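FtsY (Mycoplasma mycoides, PDB 1ZU5) is a signal recognition particle receptor that joins a helical bundle domain to a P-loop NTPase-type domain of the SRP54 family. Local coordinates at residues I235-G240 and T262-T267; N242-A247 and E278-P283; D142-G147 and A174-V179. One frame throughout, in Å; residues are numbered along the deposited sequence.

Contact 1 (I235-G240 and T262-T267); sequences IDATTG and TKMDST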
loop_
_atom_site.group_PDB
_atom_site.type_symbol
_atom_site.label_atom_id
_atom_site.label_comp_id
_atom_site.label_asym_id
_atom_site.label_seq_id
_atom_site.Cartn_x
_atom_site.Cartn_y
_atom_site.Cartn_z
ATOM N N ILE A 235 1.134 4.724 1.673
ATOM C CA ILE A 235 0.339 5.753 0.955
ATOM C C ILE A 235 -1.045 5.818 1.620
ATOM O O ILE A 235 -1.750 4.775 1.732
ATOM C CB ILE A 235 0.163 5.457 -0.527
ATOM C CG1 ILE A 235 1.510 5.267 -1.191
ATOM C CG2 ILE A 235 -0.632 6.554 -1.222
ATOM C CD1 ILE A 235 1.405 4.951 -2.681
ATOM N N ASP A 236 -1.400 7.027 2.082
ATOM C CA ASP A 236 -2.651 7.281 2.749
ATOM C C ASP A 236 -3.717 7.464 1.689
ATOM O O ASP A 236 -3.632 8.393 0.882
ATOM C CB ASP A 236 -2.505 8.524 3.617
ATOM C CG ASP A 236 -3.815 8.970 4.267
ATOM O OD1 ASP A 236 -4.915 8.492 3.900
ATOM O OD2 ASP A 236 -3.732 9.859 5.130
ATOM N N ALA A 237 -4.720 6.580 1.669
ATOM C CA ALA A 237 -5.721 6.594 0.575
ATOM C C ALA A 237 -6.504 7.888 0.551
ATOM O O ALA A 237 -6.971 8.290 -0.498
ATOM C CB ALA A 237 -6.687 5.393 0.666
ATOM N N THR A 238 -6.641 8.560 1.689
ATOM C CA THR A 238 -7.355 9.852 1.724
ATOM C C THR A 238 -6.563 10.995 1.061
ATOM O O THR A 238 -7.118 12.060 0.801
ATOM C CB THR A 238 -7.857 10.217 3.174
ATOM O OG1 THR A 238 -6.732 10.510 4.046
ATOM C CG2 THR A 238 -8.677 9.036 3.754
ATOM N N THR A 239 -5.280 10.766 0.738
ATOM C CA THR A 239 -4.506 11.789 0.053
ATOM C C THR A 239 -4.784 11.765 -1.467
ATOM O O THR A 239 -4.409 12.676 -2.201
ATOM C CB THR A 239 -2.983 11.749 0.416
ATOM O OG1 THR A 239 -2.440 10.477 0.089
ATOM C CG2 THR A 239 -2.756 11.975 1.878
ATOM N N GLY A 240 -5.458 10.720 -1.930
ATOM C CA GLY A 240 -5.931 10.624 -3.329
ATOM C C GLY A 240 -4.829 10.583 -4.369
ATOM O O GLY A 240 -3.716 10.121 -4.091
ATOM N N THR A 262 -3.011 2.734 3.242
ATOM C CA THR A 262 -3.693 2.855 4.504
ATOM C C THR A 262 -4.964 3.674 4.325
ATOM O O THR A 262 -5.111 4.389 3.308
ATOM C CB THR A 262 -2.782 3.539 5.535
ATOM O OG1 THR A 262 -2.620 4.910 5.177
ATOM C CG2 THR A 262 -1.406 2.896 5.565
ATOM N N LYS A 263 -5.888 3.520 5.306
ATOM C CA LYS A 263 -7.114 4.323 5.479
ATOM C C LYS A 263 -8.046 4.175 4.312
ATOM O O LYS A 263 -8.769 5.106 3.945
ATOM C CB LYS A 263 -6.782 5.794 5.752
ATOM C CG LYS A 263 -5.592 5.920 6.789
ATOM C CD LYS A 263 -5.640 7.173 7.633
ATOM C CE LYS A 263 -6.184 8.310 6.837
ATOM N NZ LYS A 263 -6.024 9.587 7.535
ATOM N N MET A 264 -8.029 2.996 3.706
ATOM C CA MET A 264 -8.884 2.751 2.553
ATOM C C MET A 264 -10.367 2.900 2.931
ATOM O O MET A 264 -11.152 3.376 2.143
ATOM C CB MET A 264 -8.567 1.404 1.918
ATOM C CG MET A 264 -9.363 1.146 0.669
ATOM S SD MET A 264 -8.790 1.978 -0.827
ATOM C CE MET A 264 -10.392 2.472 -1.521
ATOM N N ASP A 265 -10.736 2.548 4.156
ATOM C CA ASP A 265 -12.115 2.735 4.640
ATOM C C ASP A 265 -12.562 4.185 4.765
ATOM O O ASP A 265 -13.764 4.449 4.923
ATOM C CB ASP A 265 -12.301 2.057 5.991
ATOM C CG ASP A 265 -11.305 2.515 7.002
ATOM O OD1 ASP A 265 -10.099 2.518 6.669
ATOM O OD2 ASP A 265 -11.703 2.841 8.145
ATOM N N SER A 266 -11.610 5.116 4.704
ATOM C CA SER A 266 -11.900 6.546 4.905
ATOM C C SER A 266 -12.020 7.281 3.581
ATOM O O SER A 266 -12.267 8.498 3.559
ATOM C CB SER A 266 -10.821 7.220 5.752
ATOM O OG SER A 266 -10.690 6.560 6.979
ATOM N N THR A 267 -11.844 6.551 2.481
ATOM C CA THR A 267 -11.949 7.192 1.189
ATOM C C THR A 267 -13.150 6.747 0.377
ATOM O O THR A 267 -13.503 5.574 0.347
ATOM C CB THR A 267 -10.626 7.045 0.362
ATOM O OG1 THR A 267 -10.635 7.999 -0.703
ATOM C CG2 THR A 267 -10.456 5.663 -0.224
HETATM O O HOH W 1 -7.634 11.456 6.404
#
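Asp236 and Thr262 sit side by side where two parallel strands end, at the C-terminal edge of the strands of a P-loop type α/β sheet. Thr262-Asp265 read Thr-Lys-Met-Asp, matching the TKxD motif of SRP-type P-loop domains. The strand ends are stitched together by Thr262 N giving to Ile235 O (2.8 Å) and Ala237 N giving to Thr262 O (2.8 Å). Outward along Lys263, CB and CG pass Asp236 OD1 at van der Waals range, CD runs on past both carboxylate oxygens, and CE comes to 3.2 Å from Asp236 OD1. The bend at chi3 (-35°) helps set Lys263 NZ beside Asp236 OD2, out of the carboxylate plane, for a weak salt bridge at 3.3 Å. A water takes a bond from Lys263 NZ and gives one to Thr238 OG1. Asp236 OD1 is itself gripped twice from the opposite face of that plane, by Thr238 OG1 and by Thr238 N, the latter an Asx turn, so the carboxylate is held in place as Lys263 crosses it. On the other flank of this 3-10 turn, the methyl of Ala237 lies 3.9 Å from Thr267 CG2, and Thr238 CG2 rests against Ser266 CB at 3.4 Å.

Contact 2 (N242-A247 and E278-P283); sequences NGVIQA and ELLNIP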
loop_
_atom_site.group_PDB
_atom_site.type_symbol
_atom_site.label_atom_id
_atom_site.label_comp_id
_atom_site.label_asym_id
_atom_site.label_seq_id
_atom_site.Cartn_x
_atom_site.Cartn_y
_atom_site.Cartn_z
ATOM N N ASN A 242 -3.199 12.990 -5.677
ATOM C CA ASN A 242 -2.073 13.855 -5.328
ATOM C C ASN A 242 -1.047 13.208 -4.402
ATOM O O ASN A 242 0.159 13.352 -4.605
ATOM C CB ASN A 242 -2.582 15.183 -4.786
ATOM C CG ASN A 242 -3.228 16.039 -5.880
ATOM O OD1 ASN A 242 -2.561 16.510 -6.800
ATOM N ND2 ASN A 242 -4.525 16.200 -5.802
ATOM N N GLY A 243 -1.513 12.465 -3.402
ATOM C CA GLY A 243 -0.613 11.729 -2.537
ATOM C C GLY A 243 0.097 10.581 -3.247
ATOM O O GLY A 243 1.218 10.185 -2.834
ATOM N N VAL A 244 -0.540 10.033 -4.289
ATOM C CA VAL A 244 0.062 8.996 -5.121
ATOM C C VAL A 244 1.201 9.592 -5.977
ATOM O O VAL A 244 2.293 8.996 -6.076
ATOM C CB VAL A 244 -0.982 8.314 -6.052
ATOM C CG1 VAL A 244 -0.270 7.369 -7.046
ATOM C CG2 VAL A 244 -2.062 7.535 -5.238
ATOM N N ILE A 245 0.920 10.743 -6.602
ATOM C CA ILE A 245 1.908 11.551 -7.315
ATOM C C ILE A 245 3.094 11.882 -6.425
ATOM O O ILE A 245 4.236 11.641 -6.790
ATOM C CB ILE A 245 1.282 12.827 -7.905
ATOM C CG1 ILE A 245 0.186 12.448 -8.913
ATOM C CG2 ILE A 245 2.354 13.709 -8.585
ATOM C CD1 ILE A 245 -0.589 13.663 -9.531
ATOM N N GLN A 246 2.848 12.379 -5.226
ATOM C CA GLN A 246 3.937 12.545 -4.286
ATOM C C GLN A 246 4.661 11.227 -3.939
ATOM O O GLN A 246 5.880 11.169 -3.749
ATOM C CB GLN A 246 3.387 13.178 -3.015
ATOM C CG GLN A 246 4.399 13.346 -1.968
ATOM C CD GLN A 246 3.783 13.764 -0.684
ATOM O OE1 GLN A 246 3.083 12.972 -0.027
ATOM N NE2 GLN A 246 4.034 15.021 -0.289
ATOM N N ALA A 247 3.919 10.156 -3.796
ATOM C CA ALA A 247 4.555 8.891 -3.473
ATOM C C ALA A 247 5.560 8.457 -4.580
ATOM O O ALA A 247 6.554 7.793 -4.283
ATOM C CB ALA A 247 3.484 7.844 -3.235
ATOM N N GLU A 278 -0.884 2.584 -12.244
ATOM C CA GLU A 278 -0.495 3.475 -13.308
ATOM C C GLU A 278 0.735 4.315 -12.960
ATOM O O GLU A 278 1.635 4.372 -13.730
ATOM C CB GLU A 278 -1.659 4.395 -13.663
ATOM C CG GLU A 278 -1.424 5.223 -14.933
ATOM C CD GLU A 278 -0.993 4.380 -16.102
ATOM O OE1 GLU A 278 -1.633 3.348 -16.356
ATOM O OE2 GLU A 278 -0.002 4.746 -16.770
ATOM N N LEU A 279 0.787 4.969 -11.811
ATOM C CA LEU A 279 1.776 6.026 -11.666
ATOM C C LEU A 279 3.035 5.496 -11.063
ATOM O O LEU A 279 4.088 6.034 -11.289
ATOM C CB LEU A 279 1.226 7.183 -10.843
ATOM C CG LEU A 279 -0.133 7.780 -11.249
ATOM C CD1 LEU A 279 -0.448 8.979 -10.377
ATOM C CD2 LEU A 279 -0.048 8.204 -12.688
ATOM N N LEU A 280 2.927 4.410 -10.309
ATOM C CA LEU A 280 4.094 3.831 -9.658
ATOM C C LEU A 280 4.454 2.448 -10.176
ATOM O O LEU A 280 5.587 2.045 -10.107
ATOM C CB LEU A 280 3.897 3.781 -8.136
ATOM C CG LEU A 280 3.742 5.082 -7.342
ATOM C CD1 LEU A 280 2.340 5.555 -7.432
ATOM C CD2 LEU A 280 3.995 4.783 -5.924
ATOM N N ASN A 281 3.481 1.699 -10.663
ATOM C CA ASN A 281 3.703 0.330 -11.110
ATOM C C ASN A 281 4.410 -0.434 -10.053
ATOM O O ASN A 281 5.392 -1.085 -10.343
ATOM C CB ASN A 281 4.524 0.288 -12.399
ATOM C CG ASN A 281 4.451 -1.056 -13.094
ATOM O OD1 ASN A 281 3.513 -1.849 -12.892
ATOM N ND2 ASN A 281 5.458 -1.333 -13.920
ATOM N N ILE A 282 3.919 -0.322 -8.820
ATOM C CA ILE A 282 4.417 -1.079 -7.673
ATOM C C ILE A 282 3.173 -1.731 -7.057
ATOM O O ILE A 282 2.134 -1.060 -6.880
ATOM C CB ILE A 282 5.130 -0.208 -6.608
ATOM C CG1 ILE A 282 6.435 0.327 -7.167
ATOM C CG2 ILE A 282 5.483 -1.022 -5.374
ATOM C CD1 ILE A 282 6.855 1.637 -6.522
ATOM N N PRO A 283 3.248 -3.064 -6.830
ATOM C CA PRO A 283 2.115 -3.785 -6.330
ATOM C C PRO A 283 1.741 -3.330 -4.919
ATOM O O PRO A 283 2.629 -3.085 -4.099
ATOM C CB PRO A 283 2.609 -5.241 -6.363
ATOM C CG PRO A 283 4.054 -5.175 -6.343
ATOM C CD PRO A 283 4.378 -3.973 -7.137
#
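Val244 reaches from helix 240-253 into the angle between Leu279 and Leu280, and everything tight about this contact gathers round one methyl. Val244 CG1 stands anti to its own nitrogen (chi1 172°), and that rotation points it at both leucines: it lies 3.7 Å from Leu279 CD1 and a nominal 3.2 Å from Leu280 CD1, a spacing so short for two methyls that its exact value is doubtful. The two branches of Leu280 divide the work, CD1 on Val244 and CD2 on Ala247 CB at 4.1 Å. Deeper in, Ala247 and Leu280 both rest on Leu233 of strand 230-236, so this part of the interface is closed by the sheet.

The outer side is looser. Ile245 is an exposed residue whose CB points away from the partner segment; its CG1 meets Leu279 CD1 at 3.8 Å. Leu279 also touches Glu248 one turn further along helix 240-253, and its carbonyl oxygen takes a weak hydrogen bond from Lys252 NZ. Beyond Leu280 the chain turns away at Asn281, whose positive phi follows the end of helix 272-279. Two neighbouring helices leaning together over one face of the parallel part of the sheet, each the connection of a β-α-β crossover, are characteristic of the P-loop NTPase fold.

Contact 3 (D142-G147 and A174-V179); sequences DTFRAG and ADPASV. Unlike the reference sequence in segment 142-147: Arg145 (reference Ser).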
loop_
_atom_site.group_PDB
_atom_site.type_symbol
_atom_site.label_atom_id
_atom_site.label_comp_id
_atom_site.label_asym_id
_atom_site.label_seq_id
_atom_site.Cartn_x
_atom_site.Cartn_y
_atom_site.Cartn_z
ATOM N N ASP A 142 14.105 6.288 12.468
ATOM C CA ASP A 142 13.730 7.651 12.097
ATOM C C ASP A 142 14.080 8.630 13.257
ATOM O O ASP A 142 13.223 9.374 13.778
ATOM C CB ASP A 142 12.262 7.674 11.804
ATOM C CG ASP A 142 11.837 8.835 10.934
ATOM O OD1 ASP A 142 12.660 9.554 10.329
ATOM O OD2 ASP A 142 10.615 9.002 10.804
ATOM N N THR A 143 15.358 8.647 13.631
ATOM C CA THR A 143 15.819 9.352 14.837
ATOM C C THR A 143 15.742 10.883 14.772
ATOM O O THR A 143 15.823 11.528 15.766
ATOM C CB THR A 143 17.254 8.920 15.203
ATOM O OG1 THR A 143 18.101 9.124 14.074
ATOM C CG2 THR A 143 17.309 7.413 15.575
ATOM N N PHE A 144 15.554 11.450 13.594
ATOM C CA PHE A 144 15.554 12.898 13.419
ATOM C C PHE A 144 14.170 13.443 13.418
ATOM O O PHE A 144 14.009 14.649 13.267
ATOM C CB PHE A 144 16.258 13.317 12.096
ATOM C CG PHE A 144 17.726 12.993 12.078
ATOM C CD1 PHE A 144 18.320 12.414 10.969
ATOM C CD2 PHE A 144 18.512 13.225 13.211
ATOM C CE1 PHE A 144 19.687 12.093 10.984
ATOM C CE2 PHE A 144 19.854 12.894 13.226
ATOM C CZ PHE A 144 20.436 12.334 12.103
ATOM N N ARG A 145 13.186 12.547 13.536
ATOM C CA ARG A 145 11.785 12.904 13.647
ATOM C C ARG A 145 11.364 12.874 15.099
ATOM O O ARG A 145 11.227 11.827 15.686
ATOM C CB ARG A 145 10.936 11.940 12.843
ATOM C CG ARG A 145 9.567 12.455 12.468
ATOM C CD ARG A 145 8.889 11.454 11.527
ATOM N NE ARG A 145 8.250 12.153 10.411
ATOM C CZ ARG A 145 8.585 12.072 9.121
ATOM N NH1 ARG A 145 9.561 11.277 8.682
ATOM N NH2 ARG A 145 7.895 12.800 8.250
ATOM N N ALA A 146 11.182 14.053 15.681
ATOM C CA ALA A 146 10.605 14.190 17.018
ATOM C C ALA A 146 9.308 13.362 17.226
ATOM O O ALA A 146 8.345 13.482 16.485
ATOM C CB ALA A 146 10.377 15.703 17.337
ATOM N N GLY A 147 9.308 12.496 18.229
ATOM C CA GLY A 147 8.130 11.683 18.550
ATOM C C GLY A 147 8.045 10.291 17.936
ATOM O O GLY A 147 7.254 9.446 18.425
ATOM N N ALA A 174 22.623 8.704 17.922
ATOM C CA ALA A 174 21.262 8.780 17.410
ATOM C C ALA A 174 21.247 8.913 15.896
ATOM O O ALA A 174 20.287 9.419 15.331
ATOM C CB ALA A 174 20.506 9.924 18.051
ATOM N N ASP A 175 22.326 8.479 15.244
ATOM C CA ASP A 175 22.388 8.282 13.789
ATOM C C ASP A 175 21.411 7.122 13.493
ATOM O O ASP A 175 21.376 6.139 14.232
ATOM C CB ASP A 175 23.862 7.973 13.391
ATOM C CG ASP A 175 24.078 7.566 11.876
ATOM O OD1 ASP A 175 23.143 7.416 11.008
ATOM O OD2 ASP A 175 25.278 7.389 11.558
ATOM N N PRO A 176 20.563 7.276 12.460
ATOM C CA PRO A 176 19.736 6.188 11.931
ATOM C C PRO A 176 20.532 4.912 11.679
ATOM O O PRO A 176 20.172 3.858 12.182
ATOM C CB PRO A 176 19.264 6.742 10.604
ATOM C CG PRO A 176 19.199 8.155 10.824
ATOM C CD PRO A 176 20.324 8.525 11.716
ATOM N N ALA A 177 21.612 5.023 10.916
ATOM C CA ALA A 177 22.464 3.880 10.592
ATOM C C ALA A 177 22.969 3.171 11.829
ATOM O O ALA A 177 23.085 1.966 11.844
ATOM C CB ALA A 177 23.649 4.307 9.664
ATOM N N SER A 178 23.245 3.899 12.887
ATOM C CA SER A 178 23.651 3.240 14.140
ATOM C C SER A 178 22.544 2.381 14.771
ATOM O O SER A 178 22.806 1.283 15.188
ATOM C CB SER A 178 24.252 4.252 15.127
ATOM O OG SER A 178 23.850 3.955 16.468
ATOM N N VAL A 179 21.307 2.866 14.832
ATOM C CA VAL A 179 20.179 2.033 15.274
ATOM C C VAL A 179 20.016 0.756 14.398
ATOM O O VAL A 179 19.804 -0.321 14.916
ATOM C CB VAL A 179 18.814 2.835 15.315
ATOM C CG1 VAL A 179 17.657 1.948 15.846
ATOM C CG2 VAL A 179 18.939 4.174 16.116
#
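The Phe144 ring leans obliquely against Pro176, with its CE1 3.7 Å from Pro176 CD, and the two side chains cross at about a right angle. Over the centre of one ring face sits the hydroxyl of the preceding residue, Thr143 OG1, 4.1 Å above the plane; Ala174 O lies near CE2, again obliquely. That hydroxyl is the polar link of the contact. Placed between the backbone N and carbonyl carbon of Thr143 (chi1 55°), OG1 donates to Ala174 O at a modelled, doubtful 2.5 Å, tilted 31° from the carbonyl plane, and packs against Pro176 CD. The other branch, Thr143 CG2, meets Val179 CG2 tip to tip at 3.7 Å. Both sides are braced. Asp175 caps helix 176-189 by accepting from Ala177 N, and Lys215 of helix 206-220 forms a salt bridge to the same oxygen, OD1. In the type I turn from Asp142 to Arg145, Asp142 OD2 offers its syn lone pair to Arg145 NH1 (3.3 Å), the oxygen lying near the guanidinium plane. The Asp-Thr-Phe-Arg-Ala-Gly run (Arg145 replacing the reference serine) resembles the DTFRAAA motif of SRP-type P-loop domains, and its docking on an Ala-Asp-Pro-Ala helix start is consistent with their characteristic insertion box.

How the contacts relate
Coming from the N terminus, contact 3 closes first: its loop runs through helix 148-158 and edge strand 164-168, tying the turn after strand 136-140 to the start of helix 176-189. Contacts 1 and 2 both open after contact 3 has closed, and cross each other, since segments 235-240, 242-247, 262-267 and 278-283 alternate between them. Contact 1 joins the ends of strands 230-236 and 258-262, while contact 2 joins the helices that follow those strands. The two meet where Ile235 CD1 packs on Ala247 CB at 3.6 Å. Contact 3 touches neither, its centre lying about 27 Å from the centre of each, toward the other edge of the sheet.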